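PDB 1YLL: HutD family protein from Pseudomonas aeruginosa, which is of unknown biochemical function but belongs to the HutD family of the cupin clan, built of beta-strands and loops without helices. Local coordinates for residues D[44-49]-D[107-112]. Numbering follows the deposited sequence.
Sequences LSIADV and AIRDFN
Both Asp48 (chi1 -78°) and Arg109 set CG anti to the carbonyl carbon, and a bend at chi3 of Arg109 (81°) brings its NE to Asp48 OD1, with the guanidinium and carboxylate planes 84° apart. The two side chains run alongside each other, pointing the same way, from a non-hydrogen-bonded residue pair of two antiparallel strands. Arg109 NE gives Asp48 OD1 a nearly straight salt-bridge bond of 2.7 Å, with OD1 in the guanidinium plane but approached from above the plane of its own carboxylate. A water at the guanidinium edge accepts from Arg109 NH2 and lies 2.5 Å from Asp48 OD1, while Ile46 CG2 lies over one guanidinium face, 3.7 Å from Arg109 NH2. Further along this side, Leu44 CD2 meets Phe111 CZ at 3.5 Å, and the Phe111 ring stacks with Phe145 of strand 141-146.

On the other face, Asp110 holds CG between backbone N and carbonyl carbon, bringing OD1 to 3.1 Å from Ala47 N. That weak bond supplements the one from Ala47 N to Asp110 O (3.0 Å). Asn112 lies beside Ser45, its OD1 bonded to Arg63. Paired backbone bonds at Ser45–Asn112, Ala47–Asp110 and Val49–Ile108 join strands 42-49 and 108-115 within an antiparallel sheet of this cupin-clan protein. The grip of NE on Asp48 OD1, with a weak contribution from NH2, probably favours the charged carboxylate and limits rotation of the guanidinium.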
ATOM      1  N   LEU D  44      14.387  11.276  21.151  1.00 12.25           N
ATOM      2  CA  LEU D  44      13.450  12.144  20.434  1.00 12.13           C
ATOM      3  C   LEU D  44      12.383  12.535  21.445  1.00 11.96           C
ATOM      4  O   LEU D  44      11.895  11.687  22.212  1.00 12.21           O
ATOM      5  CB  LEU D  44      12.793  11.352  19.294  1.00 12.55           C
ATOM      6  CG  LEU D  44      12.671  11.772  17.824  1.00 23.31           C
ATOM      7  CD1 LEU D  44      11.200  11.612  17.387  1.00 15.97           C
ATOM      8  CD2 LEU D  44      13.229  13.168  17.555  1.00 17.62           C
ATOM      9  N   SER D  45      11.983  13.792  21.458  1.00 11.43           N
ATOM     10  CA  SER D  45      10.985  14.196  22.439  1.00 11.93           C
ATOM     11  C   SER D  45      10.245  15.455  22.007  1.00 11.65           C
ATOM     12  O   SER D  45      10.660  16.142  21.069  1.00 11.94           O
ATOM     13  CB  SER D  45      11.678  14.509  23.771  1.00 11.30           C
ATOM     14  OG  SER D  45      12.645  15.564  23.601  1.00 17.39           O
ATOM     15  N   ILE D  46       9.145  15.726  22.715  1.00 13.00           N
ATOM     16  CA  ILE D  46       8.363  16.939  22.507  1.00 13.28           C
ATOM     17  C   ILE D  46       8.430  17.648  23.853  1.00 16.85           C
ATOM     18  O   ILE D  46       8.261  17.016  24.889  1.00 19.39           O
ATOM     19  CB  ILE D  46       6.892  16.654  22.253  1.00 17.61           C
ATOM     20  CG1 ILE D  46       6.697  15.982  20.911  1.00 20.38           C
ATOM     21  CG2 ILE D  46       6.098  17.970  22.301  1.00 22.61           C
ATOM     22  CD1 ILE D  46       5.314  15.328  20.903  1.00 19.84           C
ATOM     23  N   ALA D  47       8.692  18.941  23.867  1.00 18.87           N
ATOM     24  CA  ALA D  47       8.730  19.629  25.152  1.00 19.30           C
ATOM     25  C   ALA D  47       7.747  20.781  25.125  1.00 21.72           C
ATOM     26  O   ALA D  47       7.393  21.287  24.056  1.00 20.25           O
ATOM     27  CB  ALA D  47      10.136  20.135  25.463  1.00 23.42           C
ATOM     28  N   ASP D  48       7.244  21.122  26.309  1.00 21.86           N
ATOM     29  CA  ASP D  48       6.354  22.260  26.465  1.00 22.90           C
ATOM     30  C   ASP D  48       7.229  23.266  27.159  1.00 22.96           C
ATOM     31  O   ASP D  48       7.915  22.938  28.126  1.00 23.54           O
ATOM     32  CB  ASP D  48       5.157  21.919  27.341  1.00 27.86           C
ATOM     33  CG  ASP D  48       4.112  21.133  26.597  1.00 32.66           C
ATOM     34  OD1 ASP D  48       4.484  20.497  25.593  1.00 35.44           O
ATOM     35  OD2 ASP D  48       2.933  21.140  27.010  1.00 36.76           O
ATOM     36  N   VAL D  49       7.256  24.488  26.649  1.00 18.81           N
ATOM     37  CA  VAL D  49       8.072  25.501  27.276  1.00 20.02           C
ATOM     38  C   VAL D  49       7.060  26.573  27.605  1.00 18.27           C
ATOM     39  O   VAL D  49       6.523  27.209  26.704  1.00 19.20           O
ATOM     40  CB  VAL D  49       9.120  26.048  26.308  1.00 20.59           C
ATOM     41  CG1 VAL D  49      10.037  27.007  27.037  1.00 21.78           C
ATOM     42  CG2 VAL D  49       9.911  24.898  25.697  1.00 25.18           C
ATOM     43  N   ALA D 107       3.560  30.501  25.599  1.00 18.62           N
ATOM     44  CA  ALA D 107       4.040  29.124  25.602  1.00 20.44           C
ATOM     45  C   ALA D 107       4.155  28.512  24.207  1.00 18.21           C
ATOM     46  O   ALA D 107       3.467  28.909  23.257  1.00 19.16           O
ATOM     47  CB  ALA D 107       3.103  28.266  26.477  1.00 21.07           C
ATOM     48  N   ILE D 108       5.059  27.533  24.078  1.00 18.70           N
ATOM     49  CA  ILE D 108       5.219  26.833  22.814  1.00 17.40           C
ATOM     50  C   ILE D 108       5.422  25.357  23.124  1.00 14.55           C
ATOM     51  O   ILE D 108       5.561  24.962  24.275  1.00 15.28           O
ATOM     52  CB  ILE D 108       6.484  27.287  21.998  1.00 15.74           C
ATOM     53  CG1 ILE D 108       7.744  27.109  22.840  1.00 15.83           C
ATOM     54  CG2 ILE D 108       6.374  28.775  21.577  1.00 16.40           C
ATOM     55  CD1 ILE D 108       9.003  27.428  22.030  1.00 21.49           C
ATOM     56  N   ARG D 109       5.421  24.563  22.072  1.00 17.60           N
ATOM     57  CA  ARG D 109       5.721  23.139  22.175  1.00 15.63           C
ATOM     58  C   ARG D 109       6.774  22.968  21.107  1.00 15.04           C
ATOM     59  O   ARG D 109       6.708  23.587  20.032  1.00 13.67           O
ATOM     60  CB  ARG D 109       4.522  22.253  21.832  1.00 18.26           C
ATOM     61  CG  ARG D 109       3.344  22.431  22.784  1.00 20.48           C
ATOM     62  CD  ARG D 109       2.372  21.254  22.676  1.00 24.34           C
ATOM     63  NE  ARG D 109       2.852  20.116  23.463  1.00 27.00           N
ATOM     64  CZ  ARG D 109       2.422  18.865  23.311  1.00 27.12           C
ATOM     65  NH1 ARG D 109       1.509  18.594  22.399  1.00 29.44           N
ATOM     66  NH2 ARG D 109       2.902  17.891  24.074  1.00 26.65           N
ATOM     67  N   ASP D 110       7.776  22.147  21.400  1.00 15.71           N
ATOM     68  CA  ASP D 110       8.825  21.935  20.431  1.00 15.22           C
ATOM     69  C   ASP D 110       9.073  20.445  20.242  1.00 16.63           C
ATOM     70  O   ASP D 110       8.526  19.611  20.966  1.00 18.29           O
ATOM     71  CB  ASP D 110      10.132  22.643  20.830  1.00 19.70           C
ATOM     72  CG  ASP D 110      10.665  22.221  22.174  1.00 24.56           C
ATOM     73  OD1 ASP D 110      10.530  21.031  22.573  1.00 28.78           O
ATOM     74  OD2 ASP D 110      11.260  23.100  22.834  1.00 31.10           O
ATOM     75  N   PHE D 111       9.850  20.145  19.213  1.00 12.29           N
ATOM     76  CA  PHE D 111      10.206  18.784  18.842  1.00 13.45           C
ATOM     77  C   PHE D 111      11.740  18.777  18.921  1.00 10.74           C
ATOM     78  O   PHE D 111      12.397  19.637  18.318  1.00 10.76           O
ATOM     79  CB  PHE D 111       9.697  18.574  17.421  1.00 14.37           C
ATOM     80  CG  PHE D 111      10.063  17.260  16.825  1.00 14.83           C
ATOM     81  CD1 PHE D 111       9.515  16.066  17.331  1.00 17.24           C
ATOM     82  CD2 PHE D 111      10.924  17.199  15.746  1.00 15.28           C
ATOM     83  CE1 PHE D 111       9.841  14.845  16.756  1.00 18.73           C
ATOM     84  CE2 PHE D 111      11.249  15.968  15.162  1.00 15.79           C
ATOM     85  CZ  PHE D 111      10.711  14.800  15.672  1.00 15.17           C
ATOM     86  N   ASN D 112      12.295  17.796  19.639  1.00  9.49           N
ATOM     87  CA  ASN D 112      13.733  17.780  19.892  1.00 11.54           C
ATOM     88  C   ASN D 112      14.398  16.493  19.520  1.00 12.27           C
ATOM     89  O   ASN D 112      13.908  15.455  19.910  1.00 12.76           O
ATOM     90  CB  ASN D 112      13.982  17.924  21.404  1.00 15.98           C
ATOM     91  CG  ASN D 112      13.942  19.355  21.892  1.00 22.22           C
ATOM     92  OD1 ASN D 112      14.831  20.147  21.587  1.00 25.39           O
ATOM     93  ND2 ASN D 112      12.916  19.688  22.666  1.00 27.00           N
TER
HETATM   94  O   HOH W   1      15.145  14.517  22.968  1.00 12.60           O
HETATM   95  O   HOH W   2       5.499  18.233  25.801  1.00 36.48           O